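Local coordinates for protein luciferase-like monooxygenase (Streptomyces bottropensis, PDB 4US5) that probably acts as a flavin-utilising monooxygenase of the bacterial luciferase type, incorporating or reducing molecular oxygen, at residues A13-G18 / A22-H27; A32-R37 / S325-A330; C228-E231 / E235-R238; A241-F246 / P284-G289; S314-H317 / D321-R324. All coordinates share one frame; numbering follows the deposited sequence.

Contact 1 of 5, residues A13-G18 / A22-H27; sequences APVVEG and AHSLQH. With NA (sodium ion), chain L.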
# COMPACT_ATOMS: atom_id res chain seq x y z
N ALA B 13 3.32 -7.21 -14.06
CA ALA B 13 2.98 -5.93 -14.70
C ALA B 13 4.06 -5.45 -15.66
O ALA B 13 4.66 -4.39 -15.48
CB ALA B 13 2.66 -4.88 -13.66
N PRO B 14 4.29 -6.22 -16.72
CA PRO B 14 5.32 -5.81 -17.66
C PRO B 14 4.94 -4.50 -18.35
O PRO B 14 3.77 -4.20 -18.54
CB PRO B 14 5.40 -6.98 -18.64
CG PRO B 14 4.24 -7.83 -18.37
CD PRO B 14 3.61 -7.46 -17.11
N VAL B 15 5.96 -3.73 -18.70
CA VAL B 15 5.76 -2.50 -19.47
C VAL B 15 6.15 -2.82 -20.90
O VAL B 15 7.24 -3.37 -21.17
CB VAL B 15 6.63 -1.37 -18.93
CG1 VAL B 15 6.30 -0.06 -19.66
CG2 VAL B 15 6.40 -1.21 -17.41
N VAL B 16 5.25 -2.50 -21.82
CA VAL B 16 5.37 -3.00 -23.19
C VAL B 16 5.62 -1.81 -24.17
O VAL B 16 5.22 -0.69 -23.92
CB VAL B 16 4.15 -3.79 -23.62
CG1 VAL B 16 3.81 -4.86 -22.56
CG2 VAL B 16 2.94 -2.90 -23.84
N GLU B 17 6.33 -2.11 -25.23
CA GLU B 17 6.71 -1.09 -26.21
C GLU B 17 5.50 -0.35 -26.74
O GLU B 17 4.51 -0.95 -27.15
CB GLU B 17 7.47 -1.71 -27.40
CG GLU B 17 8.02 -0.64 -28.36
CD GLU B 17 9.11 0.18 -27.69
OE1 GLU B 17 10.11 -0.42 -27.20
OE2 GLU B 17 8.97 1.40 -27.60
N GLY B 18 5.57 0.97 -26.69
CA GLY B 18 4.47 1.81 -27.07
C GLY B 18 3.63 2.35 -25.95
O GLY B 18 2.89 3.30 -26.14
N ALA B 22 1.85 3.28 -16.37
CA ALA B 22 0.46 3.49 -15.99
C ALA B 22 -0.50 2.57 -16.77
O ALA B 22 -1.50 2.10 -16.23
CB ALA B 22 0.08 4.94 -16.21
N HIS B 23 -0.19 2.30 -18.02
CA HIS B 23 -1.00 1.34 -18.80
C HIS B 23 -0.90 -0.04 -18.21
O HIS B 23 -1.90 -0.76 -18.13
CB HIS B 23 -0.54 1.28 -20.24
CG HIS B 23 -0.87 2.50 -21.05
ND1 HIS B 23 0.04 3.49 -21.31
CD2 HIS B 23 -2.02 2.88 -21.65
CE1 HIS B 23 -0.53 4.43 -22.03
NE2 HIS B 23 -1.78 4.08 -22.24
N SER B 24 0.32 -0.42 -17.80
CA SER B 24 0.55 -1.73 -17.21
C SER B 24 -0.32 -1.92 -16.00
O SER B 24 -0.95 -2.98 -15.82
CB SER B 24 2.03 -1.89 -16.79
OG SER B 24 2.89 -1.76 -17.91
N LEU B 25 -0.37 -0.89 -15.13
CA LEU B 25 -1.21 -0.99 -13.94
C LEU B 25 -2.69 -1.14 -14.27
O LEU B 25 -3.41 -1.93 -13.66
CB LEU B 25 -0.97 0.21 -12.99
CG LEU B 25 0.48 0.43 -12.58
CD1 LEU B 25 0.59 1.56 -11.58
CD2 LEU B 25 1.13 -0.82 -12.02
N GLN B 26 -3.18 -0.34 -15.22
CA GLN B 26 -4.56 -0.42 -15.64
C GLN B 26 -4.85 -1.80 -16.23
O GLN B 26 -5.89 -2.42 -15.97
CB GLN B 26 -4.91 0.71 -16.67
CG GLN B 26 -4.96 2.14 -16.05
CD GLN B 26 -5.88 2.21 -14.83
OE1 GLN B 26 -7.02 1.76 -14.90
NE2 GLN B 26 -5.34 2.69 -13.69
N HIS B 27 -3.91 -2.30 -17.01
CA HIS B 27 -4.07 -3.65 -17.56
C HIS B 27 -4.09 -4.74 -16.52
O HIS B 27 -4.78 -5.77 -16.70
CB HIS B 27 -3.01 -3.92 -18.60
CG HIS B 27 -3.24 -3.19 -19.87
ND1 HIS B 27 -2.22 -2.86 -20.72
CD2 HIS B 27 -4.37 -2.64 -20.39
CE1 HIS B 27 -2.68 -2.12 -21.71
NE2 HIS B 27 -3.99 -2.00 -21.56
NA NA L . -0.02 -5.39 -16.59
O HOH W 1 1.38 -5.31 -19.14
O HOH W 2 2.65 -1.35 -20.74

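Contact 2 of 5, residues A32-R37 / S325-A330; sequences ARLADR and SYRLLA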
# COMPACT_ATOMS: atom_id res chain seq x y z
N ALA B 32 -7.23 -8.77 -13.61
CA ALA B 32 -7.76 -9.27 -12.35
C ALA B 32 -9.31 -9.39 -12.36
O ALA B 32 -9.84 -10.34 -11.86
CB ALA B 32 -7.33 -8.38 -11.21
N ARG B 33 -9.98 -8.40 -12.92
CA ARG B 33 -11.45 -8.46 -13.06
C ARG B 33 -11.86 -9.66 -13.93
O ARG B 33 -12.76 -10.43 -13.57
CB ARG B 33 -11.98 -7.18 -13.67
CG ARG B 33 -11.94 -5.95 -12.77
CD ARG B 33 -12.60 -4.83 -13.59
NE ARG B 33 -12.53 -3.51 -13.01
CZ ARG B 33 -11.90 -2.49 -13.57
NH1 ARG B 33 -11.24 -2.65 -14.71
NH2 ARG B 33 -11.92 -1.31 -12.97
N LEU B 34 -11.13 -9.88 -15.02
CA LEU B 34 -11.38 -11.06 -15.88
C LEU B 34 -11.16 -12.35 -15.12
O LEU B 34 -12.02 -13.25 -15.13
CB LEU B 34 -10.55 -11.00 -17.13
CG LEU B 34 -10.73 -12.18 -18.10
CD1 LEU B 34 -12.18 -12.22 -18.63
CD2 LEU B 34 -9.78 -12.07 -19.24
N ALA B 35 -10.02 -12.43 -14.44
CA ALA B 35 -9.69 -13.61 -13.68
C ALA B 35 -10.69 -13.89 -12.59
O ALA B 35 -11.06 -15.05 -12.32
CB ALA B 35 -8.28 -13.48 -13.13
N ASP B 36 -11.20 -12.83 -11.96
CA ASP B 36 -12.23 -12.97 -10.96
C ASP B 36 -13.48 -13.61 -11.60
O ASP B 36 -14.00 -14.63 -11.09
CB ASP B 36 -12.56 -11.58 -10.37
CG ASP B 36 -13.51 -11.62 -9.18
OD1 ASP B 36 -13.44 -12.51 -8.35
OD2 ASP B 36 -14.27 -10.63 -9.05
N ARG B 37 -13.95 -13.04 -12.69
CA ARG B 37 -15.17 -13.53 -13.38
C ARG B 37 -15.01 -14.95 -13.88
O ARG B 37 -15.95 -15.72 -13.84
CB ARG B 37 -15.50 -12.63 -14.57
CG ARG B 37 -16.06 -11.29 -14.08
CD ARG B 37 -16.63 -10.43 -15.17
NE ARG B 37 -15.75 -10.36 -16.36
CZ ARG B 37 -14.79 -9.44 -16.55
NH1 ARG B 37 -14.55 -8.49 -15.64
NH2 ARG B 37 -14.07 -9.45 -17.66
N SER B 325 -5.34 -15.24 -23.98
CA SER B 325 -4.58 -16.36 -23.41
C SER B 325 -5.22 -16.85 -22.12
O SER B 325 -5.50 -18.05 -21.97
CB SER B 325 -3.09 -15.97 -23.22
OG SER B 325 -2.32 -17.09 -22.75
N TYR B 326 -5.57 -15.93 -21.21
CA TYR B 326 -6.16 -16.31 -19.98
C TYR B 326 -7.59 -16.84 -20.12
O TYR B 326 -8.01 -17.69 -19.35
CB TYR B 326 -6.09 -15.14 -18.93
CG TYR B 326 -4.71 -14.95 -18.36
CD1 TYR B 326 -3.79 -14.13 -18.97
CD2 TYR B 326 -4.32 -15.59 -17.18
CE1 TYR B 326 -2.51 -13.95 -18.45
CE2 TYR B 326 -3.03 -15.42 -16.66
CZ TYR B 326 -2.14 -14.60 -17.31
OH TYR B 326 -0.86 -14.38 -16.75
N ARG B 327 -8.36 -16.28 -21.07
CA ARG B 327 -9.71 -16.78 -21.38
C ARG B 327 -9.66 -18.21 -21.90
O ARG B 327 -10.39 -19.06 -21.45
CB ARG B 327 -10.35 -15.92 -22.46
CG ARG B 327 -10.98 -14.68 -21.94
CD ARG B 327 -12.12 -14.25 -22.89
NE ARG B 327 -12.45 -12.87 -22.70
CZ ARG B 327 -13.39 -12.45 -21.86
NH1 ARG B 327 -14.11 -13.34 -21.17
NH2 ARG B 327 -13.63 -11.15 -21.73
N LEU B 328 -8.76 -18.46 -22.82
CA LEU B 328 -8.62 -19.80 -23.43
C LEU B 328 -8.18 -20.82 -22.40
O LEU B 328 -8.68 -21.96 -22.37
CB LEU B 328 -7.64 -19.77 -24.59
CG LEU B 328 -8.06 -19.02 -25.83
CD1 LEU B 328 -6.88 -18.87 -26.76
CD2 LEU B 328 -9.25 -19.70 -26.54
N LEU B 329 -7.30 -20.41 -21.48
CA LEU B 329 -6.87 -21.30 -20.41
C LEU B 329 -8.01 -21.68 -19.44
O LEU B 329 -8.12 -22.83 -19.01
CB LEU B 329 -5.70 -20.70 -19.60
CG LEU B 329 -4.34 -20.71 -20.25
CD1 LEU B 329 -3.36 -19.81 -19.45
CD2 LEU B 329 -3.84 -22.14 -20.32
N ALA B 330 -8.81 -20.70 -19.05
CA ALA B 330 -9.92 -20.96 -18.18
C ALA B 330 -10.85 -22.02 -18.81
O ALA B 330 -11.37 -22.89 -18.11
CB ALA B 330 -10.71 -19.69 -17.92
O HOH W 3 -15.89 -12.95 -18.38
O HOH W 4 -15.24 -9.99 -20.16

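Contact 3 of 5, residues C228-E231 / E235-R238; sequences CCAE and EAQR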
# COMPACT_ATOMS: atom_id res chain seq x y z
N CYS B 228 1.84 -19.03 -22.77
CA CYS B 228 1.44 -18.22 -23.90
C CYS B 228 0.50 -19.06 -24.77
O CYS B 228 0.93 -19.94 -25.53
CB CYS B 228 2.69 -17.80 -24.68
SG CYS B 228 2.36 -16.73 -26.07
N CYS B 229 -0.81 -18.84 -24.58
CA CYS B 229 -1.84 -19.65 -25.22
C CYS B 229 -2.63 -18.81 -26.25
O CYS B 229 -2.93 -17.63 -26.03
CB CYS B 229 -2.78 -20.22 -24.17
SG CYS B 229 -4.08 -21.27 -24.83
N ALA B 230 -2.90 -19.40 -27.41
CA ALA B 230 -3.75 -18.77 -28.43
C ALA B 230 -4.52 -19.88 -29.12
O ALA B 230 -4.32 -21.04 -28.81
CB ALA B 230 -2.93 -18.02 -29.43
N GLU B 231 -5.45 -19.50 -29.99
CA GLU B 231 -6.40 -20.48 -30.52
C GLU B 231 -5.70 -21.60 -31.27
O GLU B 231 -6.16 -22.71 -31.25
CB GLU B 231 -7.45 -19.79 -31.38
CG GLU B 231 -8.63 -20.69 -31.73
CD GLU B 231 -9.57 -20.97 -30.54
OE1 GLU B 231 -10.33 -20.03 -30.17
OE2 GLU B 231 -9.56 -22.11 -29.97
N GLU B 235 -0.66 -19.15 -34.01
CA GLU B 235 -0.94 -17.86 -33.38
C GLU B 235 -0.18 -17.79 -32.02
O GLU B 235 0.37 -16.76 -31.67
CB GLU B 235 -2.43 -17.64 -33.19
CG GLU B 235 -2.77 -16.25 -32.62
CD GLU B 235 -2.22 -15.05 -33.43
OE1 GLU B 235 -1.99 -15.15 -34.66
OE2 GLU B 235 -2.10 -13.97 -32.83
N ALA B 236 -0.15 -18.89 -31.30
CA ALA B 236 0.60 -18.92 -30.02
C ALA B 236 2.06 -18.60 -30.27
O ALA B 236 2.68 -17.86 -29.49
CB ALA B 236 0.48 -20.27 -29.34
N GLN B 237 2.65 -19.17 -31.35
CA GLN B 237 4.08 -18.91 -31.62
C GLN B 237 4.33 -17.46 -31.95
O GLN B 237 5.35 -16.90 -31.56
CB GLN B 237 4.60 -19.79 -32.77
CG GLN B 237 4.80 -21.25 -32.37
CD GLN B 237 5.82 -21.41 -31.26
OE1 GLN B 237 6.87 -20.77 -31.26
NE2 GLN B 237 5.51 -22.25 -30.32
N ARG B 238 3.40 -16.84 -32.66
CA ARG B 238 3.50 -15.43 -32.97
C ARG B 238 3.51 -14.58 -31.66
O ARG B 238 4.39 -13.73 -31.47
CB ARG B 238 2.35 -14.97 -33.85
CG ARG B 238 2.28 -13.47 -34.09
CD ARG B 238 1.01 -13.05 -34.83
NE ARG B 238 0.83 -11.59 -34.70
CZ ARG B 238 0.22 -10.96 -33.70
NH1 ARG B 238 -0.43 -11.63 -32.76
NH2 ARG B 238 0.19 -9.64 -33.68

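Contact 4 of 5, residues A241-F246 / P284-G289; sequences ATHRLF and PRYVVG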
# COMPACT_ATOMS: atom_id res chain seq x y z
N ALA B 241 6.77 -14.82 -29.69
CA ALA B 241 7.96 -14.21 -30.27
C ALA B 241 8.47 -13.01 -29.47
O ALA B 241 9.67 -12.79 -29.36
CB ALA B 241 7.68 -13.82 -31.71
N THR B 242 7.55 -12.23 -28.91
CA THR B 242 7.88 -11.17 -27.97
C THR B 242 8.84 -11.63 -26.89
O THR B 242 9.88 -11.00 -26.62
CB THR B 242 6.59 -10.64 -27.31
OG1 THR B 242 5.83 -9.94 -28.29
CG2 THR B 242 6.85 -9.73 -26.10
N HIS B 243 8.50 -12.75 -26.27
CA HIS B 243 9.31 -13.26 -25.18
C HIS B 243 10.67 -13.75 -25.67
O HIS B 243 11.69 -13.58 -25.00
CB HIS B 243 8.56 -14.37 -24.49
CG HIS B 243 8.91 -14.51 -23.05
ND1 HIS B 243 8.20 -15.30 -22.20
CD2 HIS B 243 9.88 -13.92 -22.31
CE1 HIS B 243 8.72 -15.21 -20.99
NE2 HIS B 243 9.71 -14.34 -21.02
N ARG B 244 10.65 -14.45 -26.80
CA ARG B 244 11.85 -14.95 -27.39
C ARG B 244 12.84 -13.80 -27.66
O ARG B 244 14.03 -13.91 -27.34
CB ARG B 244 11.52 -15.69 -28.68
CG ARG B 244 10.77 -16.98 -28.48
CD ARG B 244 10.38 -17.60 -29.81
NE ARG B 244 11.57 -18.03 -30.54
CZ ARG B 244 11.69 -18.01 -31.86
NH1 ARG B 244 10.69 -17.61 -32.64
NH2 ARG B 244 12.86 -18.39 -32.41
N LEU B 245 12.33 -12.73 -28.26
CA LEU B 245 13.18 -11.56 -28.62
C LEU B 245 13.64 -10.83 -27.38
O LEU B 245 14.77 -10.38 -27.31
CB LEU B 245 12.44 -10.61 -29.55
CG LEU B 245 13.19 -9.32 -29.96
CD1 LEU B 245 14.52 -9.68 -30.62
CD2 LEU B 245 12.34 -8.47 -30.89
N PHE B 246 12.77 -10.78 -26.35
CA PHE B 246 13.17 -10.17 -25.09
C PHE B 246 14.38 -10.90 -24.54
O PHE B 246 15.35 -10.28 -24.10
CB PHE B 246 12.01 -10.16 -24.07
CG PHE B 246 12.32 -9.46 -22.77
CD1 PHE B 246 12.32 -8.08 -22.67
CD2 PHE B 246 12.63 -10.20 -21.63
CE1 PHE B 246 12.62 -7.43 -21.48
CE2 PHE B 246 12.93 -9.58 -20.43
CZ PHE B 246 12.90 -8.19 -20.34
N PRO B 284 9.33 -27.59 -20.91
CA PRO B 284 9.76 -26.31 -21.49
C PRO B 284 9.76 -25.21 -20.42
O PRO B 284 8.85 -25.17 -19.59
CB PRO B 284 8.72 -26.03 -22.59
CG PRO B 284 7.59 -26.96 -22.33
CD PRO B 284 8.08 -28.09 -21.50
N ARG B 285 10.71 -24.29 -20.48
CA ARG B 285 10.74 -23.20 -19.53
C ARG B 285 9.43 -22.38 -19.58
O ARG B 285 8.84 -22.03 -18.54
CB ARG B 285 11.91 -22.27 -19.80
CG ARG B 285 12.01 -21.15 -18.76
CD ARG B 285 12.95 -20.07 -19.16
NE ARG B 285 14.35 -20.51 -19.08
CZ ARG B 285 15.06 -20.52 -17.96
NH1 ARG B 285 14.54 -20.13 -16.83
NH2 ARG B 285 16.31 -20.94 -17.99
N TYR B 286 9.02 -22.06 -20.80
CA TYR B 286 7.80 -21.33 -21.07
C TYR B 286 6.89 -22.23 -21.90
O TYR B 286 7.32 -22.84 -22.89
CB TYR B 286 8.11 -20.06 -21.86
CG TYR B 286 9.11 -19.13 -21.20
CD1 TYR B 286 9.17 -18.98 -19.83
CD2 TYR B 286 9.98 -18.38 -21.98
CE1 TYR B 286 10.06 -18.11 -19.25
CE2 TYR B 286 10.88 -17.49 -21.40
CZ TYR B 286 10.93 -17.37 -20.05
OH TYR B 286 11.80 -16.52 -19.46
N VAL B 287 5.63 -22.33 -21.49
CA VAL B 287 4.68 -23.24 -22.11
C VAL B 287 3.86 -22.51 -23.13
O VAL B 287 3.14 -21.56 -22.79
CB VAL B 287 3.80 -23.88 -21.05
CG1 VAL B 287 2.72 -24.76 -21.67
CG2 VAL B 287 4.67 -24.69 -20.10
N VAL B 288 3.91 -22.98 -24.38
CA VAL B 288 3.34 -22.26 -25.51
C VAL B 288 2.50 -23.20 -26.36
O VAL B 288 2.91 -24.35 -26.61
CB VAL B 288 4.44 -21.68 -26.42
CG1 VAL B 288 3.83 -20.89 -27.59
CG2 VAL B 288 5.39 -20.82 -25.62
N GLY B 289 1.36 -22.71 -26.85
CA GLY B 289 0.59 -23.45 -27.85
C GLY B 289 -0.89 -23.21 -27.84
O GLY B 289 -1.41 -22.29 -27.18
O HOH W 5 11.40 -13.23 -18.94

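Contact 5 of 5, residues S314-H317 / D321-R324; sequences SMIH and DRLR. With NA (sodium ion), chain M.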
# COMPACT_ATOMS: atom_id res chain seq x y z
N SER B 314 2.57 -14.27 -17.55
CA SER B 314 2.64 -13.99 -18.97
C SER B 314 3.60 -12.83 -19.29
O SER B 314 3.79 -11.91 -18.48
CB SER B 314 1.24 -13.75 -19.53
OG SER B 314 0.58 -12.70 -18.82
N MSE B 315 4.20 -12.90 -20.47
CA MSE B 315 5.07 -11.84 -20.99
C MSE B 315 4.59 -11.57 -22.39
O MSE B 315 5.26 -11.90 -23.36
CB MSE B 315 6.51 -12.30 -20.98
CG MSE B 315 7.17 -12.14 -19.62
SE MSE B 315 6.74 -13.64 -18.46
CE MSE B 315 8.08 -13.39 -17.05
N ILE B 316 3.41 -10.96 -22.50
CA ILE B 316 2.71 -10.78 -23.76
C ILE B 316 2.59 -9.27 -24.02
O ILE B 316 2.22 -8.50 -23.14
CB ILE B 316 1.32 -11.45 -23.72
CG1 ILE B 316 1.49 -12.99 -23.68
CG2 ILE B 316 0.48 -11.05 -24.89
CD1 ILE B 316 0.21 -13.78 -23.45
N HIS B 317 2.92 -8.87 -25.24
CA HIS B 317 3.00 -7.45 -25.57
C HIS B 317 1.62 -6.78 -25.55
O HIS B 317 1.45 -5.69 -25.02
CB HIS B 317 3.64 -7.25 -26.94
CG HIS B 317 3.63 -5.83 -27.40
ND1 HIS B 317 2.65 -5.33 -28.22
CD2 HIS B 317 4.46 -4.78 -27.11
CE1 HIS B 317 2.86 -4.04 -28.42
NE2 HIS B 317 3.96 -3.69 -27.78
N ASP B 321 -4.19 -9.87 -26.86
CA ASP B 321 -3.61 -11.20 -26.92
C ASP B 321 -3.53 -11.82 -25.51
O ASP B 321 -3.72 -13.03 -25.32
CB ASP B 321 -2.21 -11.16 -27.54
CG ASP B 321 -2.24 -10.86 -29.04
OD1 ASP B 321 -3.33 -11.02 -29.65
OD2 ASP B 321 -1.18 -10.47 -29.56
N ARG B 322 -3.18 -11.01 -24.53
CA ARG B 322 -3.00 -11.49 -23.19
C ARG B 322 -4.31 -11.96 -22.57
O ARG B 322 -4.38 -13.04 -22.00
CB ARG B 322 -2.38 -10.41 -22.33
CG ARG B 322 -1.95 -10.92 -20.98
CD ARG B 322 -1.62 -9.78 -20.03
NE ARG B 322 -0.79 -10.27 -18.95
CZ ARG B 322 -0.47 -9.55 -17.87
NH1 ARG B 322 -0.92 -8.32 -17.72
NH2 ARG B 322 0.33 -10.08 -16.96
N LEU B 323 -5.35 -11.13 -22.64
CA LEU B 323 -6.64 -11.50 -22.13
C LEU B 323 -7.16 -12.78 -22.80
O LEU B 323 -7.66 -13.68 -22.12
CB LEU B 323 -7.65 -10.36 -22.31
CG LEU B 323 -7.35 -9.11 -21.50
CD1 LEU B 323 -8.32 -8.01 -21.82
CD2 LEU B 323 -7.34 -9.38 -20.00
N ARG B 324 -6.93 -12.89 -24.10
CA ARG B 324 -7.29 -14.11 -24.84
C ARG B 324 -6.63 -15.35 -24.25
O ARG B 324 -7.28 -16.39 -24.09
CB ARG B 324 -6.96 -14.02 -26.37
CG ARG B 324 -8.13 -13.49 -27.21
CD ARG B 324 -7.93 -13.56 -28.71
NE ARG B 324 -6.86 -12.68 -29.16
CZ ARG B 324 -7.04 -11.40 -29.51
NH1 ARG B 324 -8.25 -10.85 -29.52
NH2 ARG B 324 -6.00 -10.69 -29.91
NA NA M . 2.02 -10.22 -20.10
O HOH W 6 1.37 -7.69 -20.61

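Contact 1 of 5, residues A13-G18 / A22-H27
Pro-14 O receives two donors. The hydroxyl of Ser-24 reaches it with OG 2.7 Å from Pro-14 O, approaching from above the carbonyl plane, 40° out of it, and water 1 donates to the same oxygen. Ser-24 OG in turn accepts a hydrogen from water 2, whose oxygen lies 2.9 Å away and is itself 3.0 Å from Val-16 N, taking that N-H. The serine oxygen lies beside its own backbone N (chi1 -60°), which carries it off the helix toward the loop. There it rests against Val-15, with CG2 3.6 Å from Ser-24 OG, while the methyl of Ala-13 faces Ser-24 CB at 4.4 Å. A sodium ion adds a second link: Ser-24 O binds it at 2.7 Å, water 1 binds it too, and the carboxylate of Glu-11 completes the ligands seen. The loop 13-18 follows strand 6-11, so this is a beta-alpha loop of the barrel folding back onto the start of helix 21-38. One hydroxyl and two waters thus supply partners for Pro-14 O and Val-16 N, and the sodium adds a ligand link from Ser-24 O, so that polar contacts hold loop to helix inside a buried interface.

Contact 2 of 5, residues A32-R37 / S325-A330
Leu-34 lays its CD1 methyl over one face of the Arg-327 guanidinium, toward the rim rather than over the middle, with CD1 3.4 Å from Arg-327 NH1 and 3.5 Å from Arg-327 CZ. The two side chains cross at about a right angle. Leu-34 holds CG opposite its backbone N (chi1 180°), which carries the isobutyl group toward the other helix, and its second methyl, CD2, touches the arginine stem at Arg-327 CG, 3.9 Å away. Arg-327 leaves its helix to one side and runs out extended from CG to NE, so that its flat end comes back to meet the leucine; this describes one of two deposited conformers of Arg-327 and may not hold for the other. Arg-37 approaches on the exposed flank. Its guanidinium folds over its own helix, one face against Leu-34 CA, and presents an edge to Arg-327, with Arg-37 NH2 4.4 Å from Arg-327 NH2. Two like charges so close would be expected to repel. Water lies between them: water 4 accepts from Arg-37 NH2 at 2.8 Å and also from Arg-327 NH2, the latter at a distance short enough to be doubtful, while water 3 accepts from Arg-37 NE and only weakly from Arg-327 NH1. Deeper in, Tyr-326 packs on Leu-31 and on Val-9 of strand 6-11. The pairing is that of neighbouring outer helices in a TIM barrel, here the first long helix, 21-38, beside the last, 319-332, where the barrel closes.

Contact 3 of 5, residues C228-E231 / E235-R238
Ala-230 and Ala-236 bring their CA atoms within 4.6 Å of each other where an extended segment gives way to a helix. Cys-228 and Cys-229 are the last strand residues, Ala-230 continues nearly fully extended, and the chain then turns to enter the helix containing 235-238. The methyl of Ala-230 fits against the first turn of that helix: its CB lies 3.5 Å from Ala-236 N, 3.7 Å from Glu-235 CG and 4.1 Å from Ala-236 CB. Cys-228, two residues earlier and so on the same side of the strand, directs its thiol at the helix backbone, with SG 3.6 Å from Ala-236 O. This is a short beta-alpha connection of the TIM barrel, in which strand 221-229 passes through a three-residue turn into helix 233-251 and small residues let the helix lie close to the strand end. Glu-235 touches Ala-230 with its stem alone. Its chain bends at chi2 (56°), turning the carboxylate away from the strand and along the helix, where the syn side of OE2 meets Arg-238 NH1 at 2.9 Å in a salt bridge. That nitrogen sits somewhat out of the carboxylate plane, and the N-H points off line at 132°. Arg-238 NE makes a further salt bridge with Asp-262, so the guanidinium spans two acidic groups. Ala-236 also packs on Val-288 of the adjacent strand 286-289.

Contact 4 of 5, residues A241-F246 / P284-G289
The contact lies in the long connection between barrel strands 221-229 and 309-313, where helix 233-251 packs on the short strand 286-289, which runs parallel to 221-229 at its side. His-243 on the helix and Tyr-286 of segment 284-289 carry the contact alone. Their rings form an offset stack, with ring centroids of His-243 and Tyr-286 3.9 Å apart and planes inclined by only 14°. The imidazole lies over the CE2 side of the phenol, displaced toward the rim, so that His-243 ND1 is 3.6 Å from Tyr-286 CD2; some carbon-carbon distances in the stack are too short to be trusted. Although the rings are nearly parallel, the side chains as a whole cross at about a right angle. His-243 CG stands roughly opposite its backbone N (chi1 -151°), which swings the imidazole out toward the strand. Water 5 lies in the plane of the imidazole, 2.9 Å from His-243 NE2, and is weakly bonded to Tyr-286 OH. On its opposite face the phenol is covered by Arg-285 CD. The ring of His-247, one helical turn on, meets both rings obliquely, and Met-315, a selenomethionine with two conformers deposited, packs on His-243. His-243, Tyr-286 and His-247 thus form an aromatic cluster between helix and added strand, consistent with an insertion in a TIM barrel of the bacterial luciferase type.

Contact 5 of 5, residues S314-H317 / D321-R324
Ser-314 OG is gripped side-on by Arg-322, which makes this the tight end of the contact. Arg-322 NE donates to Ser-314 OG at 2.8 Å and nearly straight (163°), and Arg-322 NH2 adds a more bent bond to the same oxygen at 3.2 Å. The serine oxygen, between its backbone N and carbonyl carbon (chi1 56°), meets the edge of the guanidinium, in its plane, at the end of an extended arginine chain; Tyr-326 OH also bonds to it. The guanidinium has a stronger partner in Glu-11, a salt bridge through NH2. A sodium ion rests beside this pair, bound by Ser-314 O at 2.9 Å and by water 6, which donates to Ile-316 O; such closeness to a guanidinium is unusual for a cation, so its identity calls for caution. Ile-316 packs its CG2 on the helix, 3.7 Å from Arg-322 N and 3.8 Å from Asp-321 CB. On the looser side, exposed Arg-324 sends NH2 to Asp-321 OD1 in a 2.7 Å salt bridge. The loop joins strand 309-313 to helix 319-332 between two other helices: Val-239 of helix 233-251 covers Ile-316 and Asp-321, and Leu-31 of helix 21-38 packs on Arg-322.

How the contacts relate
Along the chain contact 1 comes first, near the start of the barrel, and contacts 3, 4 and 5 follow in series inside the loop closed by contact 2. Helix 21-38 serves contacts 1 and 2, helix 233-251 contacts 3 and 4, and helix 319-332 contacts 2 and 5. Contact 5 is the hub: its centre lies about 9 Å from that of contact 3 and about 11 Å from those of 1, 2 and 4, and it touches all four. Contacts 2 and 4 stand about 20 Å apart, centre to centre, without touching. Contact 2 joins the first long helix to the last where the barrel closes, while contacts 1, 3 and 5 tie strand-to-helix connections after 6-11, 221-229 and 309-313.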